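Side-chain contacts in monomethylamine corrinoid protein 1 (Methanosarcina barkeri, PDB 3EZX), which carries methyl groups on a cobalt corrinoid cofactor between the methyltransferases MtmB and MtbA during methanogenesis from methylamine: residues Val124-Gly127 and Val128-Asn132; Ala57-Leu61 and Pro62-Met66; Ala31-Ala35 and Leu36-Thr40. All blocks are in the same frame, centred on the assembly; numbering follows the deposited sequence.

Interaction 1 (Val124-Gly127 and Val128-Asn132)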
loop_
_atom_site.group_PDB
_atom_site.type_symbol
_atom_site.label_atom_id
_atom_site.label_comp_id
_atom_site.label_asym_id
_atom_site.label_seq_id
_atom_site.Cartn_x
_atom_site.Cartn_y
_atom_site.Cartn_z
ATOM N N VAL A 124 -2.641 -11.599 -6.223
ATOM C CA VAL A 124 -1.623 -12.571 -5.840
ATOM C C VAL A 124 -0.742 -11.815 -4.844
ATOM O O VAL A 124 0.234 -11.163 -5.222
ATOM C CB VAL A 124 -0.772 -13.029 -7.039
ATOM C CG1 VAL A 124 0.251 -14.064 -6.584
ATOM C CG2 VAL A 124 -1.664 -13.630 -8.100
ATOM N N ASP A 125 -1.123 -11.896 -3.572
ATOM C CA ASP A 125 -0.433 -11.213 -2.477
ATOM C C ASP A 125 0.698 -12.067 -1.904
ATOM O O ASP A 125 0.437 -13.024 -1.178
ATOM C CB ASP A 125 -1.447 -10.911 -1.370
ATOM C CG ASP A 125 -0.980 -9.832 -0.421
ATOM O OD1 ASP A 125 0.243 -9.714 -0.192
ATOM O OD2 ASP A 125 -1.849 -9.107 0.108
ATOM N N LEU A 126 1.945 -11.714 -2.210
ATOM C CA LEU A 126 3.091 -12.476 -1.712
ATOM C C LEU A 126 3.446 -12.220 -0.241
ATOM O O LEU A 126 4.266 -12.938 0.337
ATOM C CB LEU A 126 4.323 -12.215 -2.589
ATOM C CG LEU A 126 4.224 -12.627 -4.063
ATOM C CD1 LEU A 126 5.585 -12.479 -4.737
ATOM C CD2 LEU A 126 3.742 -14.069 -4.166
ATOM N N GLY A 127 2.828 -11.208 0.365
ATOM C CA GLY A 127 3.108 -10.890 1.754
ATOM C C GLY A 127 4.212 -9.853 1.877
ATOM O O GLY A 127 4.351 -9.002 1.003
ATOM N N VAL A 128 4.998 -9.925 2.952
ATOM C CA VAL A 128 6.094 -8.979 3.180
ATOM C C VAL A 128 7.445 -9.690 3.221
ATOM O O VAL A 128 7.506 -10.918 3.297
ATOM C CB VAL A 128 5.928 -8.212 4.527
ATOM C CG1 VAL A 128 4.602 -7.480 4.561
ATOM C CG2 VAL A 128 6.032 -9.176 5.702
ATOM N N ASP A 129 8.528 -8.918 3.175
ATOM C CA ASP A 129 9.865 -9.497 3.242
ATOM C C ASP A 129 10.054 -10.539 2.136
ATOM O O ASP A 129 10.695 -11.569 2.335
ATOM C CB ASP A 129 10.057 -10.122 4.634
ATOM C CG ASP A 129 11.410 -10.778 4.813
ATOM O OD1 ASP A 129 12.428 -10.161 4.438
ATOM O OD2 ASP A 129 11.451 -11.908 5.348
ATOM N N VAL A 130 9.496 -10.250 0.965
ATOM C CA VAL A 130 9.575 -11.143 -0.190
ATOM C C VAL A 130 10.893 -11.013 -0.946
ATOM O O VAL A 130 11.291 -9.909 -1.315
ATOM C CB VAL A 130 8.439 -10.848 -1.184
ATOM C CG1 VAL A 130 8.474 -11.851 -2.324
ATOM C CG2 VAL A 130 7.095 -10.881 -0.464
ATOM N N LEU A 131 11.561 -12.140 -1.182
ATOM C CA LEU A 131 12.828 -12.143 -1.916
ATOM C C LEU A 131 12.560 -11.734 -3.363
ATOM O O LEU A 131 11.487 -12.015 -3.900
ATOM C CB LEU A 131 13.457 -13.540 -1.893
ATOM C CG LEU A 131 13.893 -14.113 -0.542
ATOM C CD1 LEU A 131 14.129 -15.610 -0.674
ATOM C CD2 LEU A 131 15.148 -13.406 -0.058
ATOM N N ASN A 132 13.525 -11.075 -3.996
ATOM C CA ASN A 132 13.339 -10.655 -5.375
ATOM C C ASN A 132 13.163 -11.845 -6.311
ATOM O O ASN A 132 12.445 -11.760 -7.302
ATOM C CB ASN A 132 14.511 -9.797 -5.837
ATOM C CG ASN A 132 14.540 -8.452 -5.159
ATOM O OD1 ASN A 132 13.496 -7.860 -4.890
ATOM N ND2 ASN A 132 15.738 -7.950 -4.890
HETATM O O HOH W 1 5.925 -13.085 2.323
#
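With CG1 swung opposite the backbone N (chi1 -176°) and CG2 beside it, Val130 opens both methyls toward Leu126, whose own CG lies opposite its carbonyl carbon (chi1 -62°) and carries CD1 forward. The two side chains meet at about a right angle: Val130 CG2 rests 3.7 Å from Leu126 CB, and Val130 CG1 lies 3.8 Å from Leu126 CD1. The CG2 methyl also abuts the backbone inside the turn, 3.6 Å from Leu126 O. Both residues pack on Val135 of helix 132-141. The turn leads from the C-terminal end of strand 122-125, an outer strand of the parallel sheet in the Rossmann-like B12-binding domain, to that helix. At its start Asp125 forms an Asx turn: Gly127 N donates to Asp125 OD1 at 3.0 Å, reaching the anti side of the carboxylate 23° out of its plane, while His109 NE2 is a second hydrogen-bonding partner of the same oxygen. Gly127 follows with backbone angles that would drive a side chain into the carbonyl oxygen of Leu126. A water joins the two limbs, donating to Leu126 O at 2.6 Å and to Val128 O at 2.9 Å.

Interaction 2 (Ala57-Leu61 and Pro62-Met66)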
loop_
_atom_site.group_PDB
_atom_site.type_symbol
_atom_site.label_atom_id
_atom_site.label_comp_id
_atom_site.label_asym_id
_atom_site.label_seq_id
_atom_site.Cartn_x
_atom_site.Cartn_y
_atom_site.Cartn_z
ATOM N N ALA A 57 11.694 13.477 17.026
ATOM C CA ALA A 57 12.062 12.896 18.313
ATOM C C ALA A 57 11.125 13.264 19.461
ATOM O O ALA A 57 11.549 13.328 20.616
ATOM C CB ALA A 57 13.493 13.284 18.668
ATOM N N GLU A 58 9.855 13.498 19.150
ATOM C CA GLU A 58 8.875 13.846 20.175
ATOM C C GLU A 58 8.258 12.580 20.772
ATOM O O GLU A 58 7.989 12.512 21.970
ATOM C CB GLU A 58 7.789 14.750 19.574
ATOM C CG GLU A 58 8.322 16.083 19.050
ATOM C CD GLU A 58 7.222 17.024 18.591
ATOM O OE1 GLU A 58 7.542 18.151 18.154
ATOM O OE2 GLU A 58 6.038 16.636 18.668
ATOM N N ILE A 59 8.042 11.584 19.919
ATOM C CA ILE A 59 7.490 10.299 20.328
ATOM C C ILE A 59 8.477 9.237 19.839
ATOM O O ILE A 59 9.425 9.562 19.115
ATOM C CB ILE A 59 6.117 10.048 19.700
ATOM C CG1 ILE A 59 6.244 9.955 18.177
ATOM C CG2 ILE A 59 5.162 11.174 20.113
ATOM C CD1 ILE A 59 4.955 9.638 17.471
ATOM N N PHE A 60 8.264 7.978 20.205
ATOM C CA PHE A 60 9.203 6.952 19.790
ATOM C C PHE A 60 8.591 5.653 19.301
ATOM O O PHE A 60 7.423 5.604 18.935
ATOM C CB PHE A 60 10.183 6.689 20.945
ATOM C CG PHE A 60 10.928 7.915 21.374
ATOM C CD1 PHE A 60 10.461 8.715 22.417
ATOM C CD2 PHE A 60 12.068 8.310 20.682
ATOM C CE1 PHE A 60 11.113 9.909 22.743
ATOM C CE2 PHE A 60 12.723 9.498 20.999
ATOM C CZ PHE A 60 12.249 10.295 22.035
ATOM N N LEU A 61 9.378 4.589 19.327
ATOM C CA LEU A 61 8.881 3.318 18.845
ATOM C C LEU A 61 7.705 2.687 19.573
ATOM O O LEU A 61 6.917 1.963 18.954
ATOM C CB LEU A 61 10.026 2.311 18.698
ATOM C CG LEU A 61 10.703 2.369 17.314
ATOM C CD1 LEU A 61 11.284 1.000 17.071
ATOM C CD2 LEU A 61 9.710 2.702 16.181
ATOM N N PRO A 62 7.559 2.942 20.876
ATOM C CA PRO A 62 6.404 2.303 21.504
ATOM C C PRO A 62 5.121 2.936 20.986
ATOM O O PRO A 62 4.119 2.240 20.813
ATOM C CB PRO A 62 6.646 2.559 22.990
ATOM C CG PRO A 62 8.176 2.597 23.041
ATOM C CD PRO A 62 8.454 3.512 21.893
ATOM N N GLN A 63 5.185 4.244 20.721
ATOM C CA GLN A 63 4.045 5.002 20.221
ATOM C C GLN A 63 3.724 4.677 18.764
ATOM O O GLN A 63 2.560 4.647 18.368
ATOM C CB GLN A 63 4.298 6.508 20.341
ATOM C CG GLN A 63 4.312 7.077 21.762
ATOM C CD GLN A 63 5.581 6.753 22.529
ATOM O OE1 GLN A 63 6.673 7.184 22.160
ATOM N NE2 GLN A 63 5.441 5.992 23.605
ATOM N N ILE A 64 4.763 4.465 17.966
ATOM C CA ILE A 64 4.592 4.153 16.554
ATOM C C ILE A 64 4.010 2.753 16.379
ATOM O O ILE A 64 3.217 2.509 15.470
ATOM C CB ILE A 64 5.935 4.245 15.799
ATOM C CG1 ILE A 64 6.481 5.669 15.889
ATOM C CG2 ILE A 64 5.753 3.839 14.341
ATOM C CD1 ILE A 64 5.564 6.719 15.308
ATOM N N MET A 65 4.401 1.830 17.250
ATOM C CA MET A 65 3.887 0.470 17.163
ATOM C C MET A 65 2.391 0.477 17.399
ATOM O O MET A 65 1.633 -0.138 16.649
ATOM C CB MET A 65 4.571 -0.429 18.189
ATOM C CG MET A 65 6.047 -0.605 17.921
ATOM S SD MET A 65 6.872 -1.543 19.191
ATOM C CE MET A 65 7.578 -2.796 18.212
ATOM N N MET A 66 1.968 1.192 18.437
ATOM C CA MET A 66 0.557 1.272 18.765
ATOM C C MET A 66 -0.253 2.025 17.721
ATOM O O MET A 66 -1.417 1.703 17.483
ATOM C CB MET A 66 0.384 1.889 20.146
ATOM C CG MET A 66 0.750 0.915 21.250
ATOM S SD MET A 66 0.431 1.555 22.875
ATOM C CE MET A 66 -1.278 1.138 23.031
#
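Gln63 and Phe60 lie side by side and point the same way, the amide plane turned 83° from the ring. A bend at chi2 (75°) folds the glutamine back along the chain, so that its OE1 accepts a hydrogen bond from Phe60 N at 2.6 Å, in the carbonyl plane. The glutamine's CB and CG meanwhile lie against Ile59 CB. Ile59 itself turns its long branch across that of Ile64 at about a right angle, their CD1 methyls 3.7 Å apart, and both residues also touch Val50 of the preceding helix 35-55. Phe60 CB leans on Pro62 CD at 3.7 Å; apart from this, Leu61 CD2 approaches Ile64 CB at 4.1 Å. The backbone sets the helix in train: Ile64 N donates to Phe60 O at 3.1 Å and Met65 N to Leu61 O at 3.0 Å. With Phe60 as N-cap and Gln63 three residues on, the side-chain bond to Phe60 N resembles one half of a capping box. This cap stands at the start of helix 61-82 in the N-terminal helical domain, where Leu61, Ile64 and Met65 line the pocket of the bound 5-hydroxybenzimidazolylcobamide.

Interaction 3 (Ala31-Ala35 and Leu36-Thr40)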
loop_
_atom_site.group_PDB
_atom_site.type_symbol
_atom_site.label_atom_id
_atom_site.label_comp_id
_atom_site.label_asym_id
_atom_site.label_seq_id
_atom_site.Cartn_x
_atom_site.Cartn_y
_atom_site.Cartn_z
ATOM N N ALA A 31 -22.320 6.490 9.505
ATOM C CA ALA A 31 -22.788 7.850 9.260
ATOM C C ALA A 31 -22.772 8.134 7.765
ATOM O O ALA A 31 -22.759 9.285 7.337
ATOM C CB ALA A 31 -21.906 8.849 9.995
ATOM N N GLY A 32 -22.753 7.067 6.976
ATOM C CA GLY A 32 -22.749 7.214 5.535
ATOM C C GLY A 32 -21.447 7.736 4.959
ATOM O O GLY A 32 -21.406 8.156 3.801
ATOM N N VAL A 33 -20.379 7.723 5.748
ATOM C CA VAL A 33 -19.104 8.210 5.249
ATOM C C VAL A 33 -18.363 7.086 4.532
ATOM O O VAL A 33 -18.259 5.972 5.044
ATOM C CB VAL A 33 -18.220 8.754 6.385
ATOM C CG1 VAL A 33 -16.919 9.300 5.807
ATOM C CG2 VAL A 33 -18.969 9.839 7.124
ATOM N N PRO A 34 -17.850 7.366 3.325
ATOM C CA PRO A 34 -17.115 6.375 2.532
ATOM C C PRO A 34 -15.769 5.975 3.116
ATOM O O PRO A 34 -14.927 6.820 3.401
ATOM C CB PRO A 34 -16.981 7.052 1.175
ATOM C CG PRO A 34 -16.970 8.509 1.513
ATOM C CD PRO A 34 -18.022 8.626 2.581
ATOM N N ALA A 35 -15.581 4.669 3.273
ATOM C CA ALA A 35 -14.361 4.097 3.831
ATOM C C ALA A 35 -13.065 4.778 3.412
ATOM O O ALA A 35 -12.191 5.026 4.245
ATOM C CB ALA A 35 -14.289 2.604 3.493
ATOM N N LEU A 36 -12.932 5.076 2.127
ATOM C CA LEU A 36 -11.712 5.705 1.630
ATOM C C LEU A 36 -11.514 7.123 2.178
ATOM O O LEU A 36 -10.388 7.575 2.354
ATOM C CB LEU A 36 -11.725 5.715 0.108
ATOM C CG LEU A 36 -10.378 5.652 -0.615
ATOM C CD1 LEU A 36 -9.541 4.464 -0.122
ATOM C CD2 LEU A 36 -10.650 5.524 -2.101
ATOM N N ASP A 37 -12.608 7.822 2.461
ATOM C CA ASP A 37 -12.508 9.171 3.017
ATOM C C ASP A 37 -12.077 9.074 4.471
ATOM O O ASP A 37 -11.364 9.936 4.978
ATOM C CB ASP A 37 -13.847 9.900 2.907
ATOM C CG ASP A 37 -14.130 10.375 1.499
ATOM O OD1 ASP A 37 -14.104 9.533 0.577
ATOM O OD2 ASP A 37 -14.375 11.586 1.316
ATOM N N ILE A 38 -12.518 8.011 5.134
ATOM C CA ILE A 38 -12.159 7.754 6.524
ATOM C C ILE A 38 -10.640 7.600 6.592
ATOM O O ILE A 38 -9.999 8.058 7.537
ATOM C CB ILE A 38 -12.815 6.453 7.035
ATOM C CG1 ILE A 38 -14.340 6.628 7.087
ATOM C CG2 ILE A 38 -12.261 6.089 8.397
ATOM C CD1 ILE A 38 -15.078 5.373 7.518
ATOM N N ILE A 39 -10.077 6.945 5.580
ATOM C CA ILE A 39 -8.639 6.730 5.514
ATOM C C ILE A 39 -7.874 8.003 5.147
ATOM O O ILE A 39 -7.081 8.514 5.938
ATOM C CB ILE A 39 -8.279 5.639 4.478
ATOM C CG1 ILE A 39 -8.847 4.297 4.915
ATOM C CG2 ILE A 39 -6.763 5.543 4.308
ATOM C CD1 ILE A 39 -8.596 3.189 3.923
ATOM N N THR A 40 -8.131 8.524 3.953
ATOM C CA THR A 40 -7.430 9.710 3.475
ATOM C C THR A 40 -7.687 11.007 4.238
ATOM O O THR A 40 -6.796 11.845 4.333
ATOM C CB THR A 40 -7.717 9.957 1.976
ATOM O OG1 THR A 40 -9.059 10.431 1.811
ATOM C CG2 THR A 40 -7.543 8.663 1.190
#
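Val33 and Ile38 pack on the inner side of a tight helix-to-helix connection, while Pro34 and Asp37 meet on its outer side. Helix 20-30 ends in a Schellman motif with Gly32 as its C-prime residue, and helix 35-55 of the N-terminal bundle starts after Pro34, its N-cap. On the buried side Val33 CG1, placed opposite the backbone N by chi1 of -178°, lies 3.9 Å from Ile38 CG1. The extended chain of Ile38 also brings CD1 to 4.0 Å from Ala35 CA, and it also touches Cys25, Ala28 and Leu29 of helix 20-30 and Leu78 of helix 61-82. Ala35 adds a contact to Leu82 of that same helix.

The proline side is more open to solvent, and few side-chain atoms meet there. Pro34 CG sits 3.2 Å from Asp37 OD1, an apolar ring carbon set slantwise against a carboxylate, and Asp37 OD2 has a long, weak ion pair with Lys41. In the first turn of the helix this negative charge would probably be favoured by the backbone N-H groups that point out of the helix start. Replacing Asp37 by an alanine would remove the carboxylate from the Pro34 ring, and is likely to leave that ring edge less covered and Lys41 without its weak anionic partner. Next to this contact, Pro34 O accepts two bonds: Asp37 N comes from above the carbonyl plane at 2.7 Å, and Ile38 N lies in that plane at 3.2 Å. Two residues on, Leu36 O also takes two donors, Thr40 N at 2.9 Å and Thr40 OG1 at 3.2 Å, which approach from opposite faces of its carbonyl plane.

Overall arrangement
Interactions 2 and 3 both start helices of the N-terminal bundle, and helix 35-55 connects them: 31-40 opens it, whereas 57-66 follows its end and begins helix 61-82, which in turn packs on interaction 3. Their centres are 26 Å apart. Interaction 1 belongs to the Rossmann-like domain, its centre 29 Å from that of interaction 3 and across the middle of the chain. Interaction 2 is a surface contact beside the corrinoid; the other two are partly buried. Their chemistry differs as well: a glutamine amide bonds the helix start in interaction 2, twice-used carbonyls mark interaction 3, and interaction 1 combines an Asx turn and a water with valine-leucine packing.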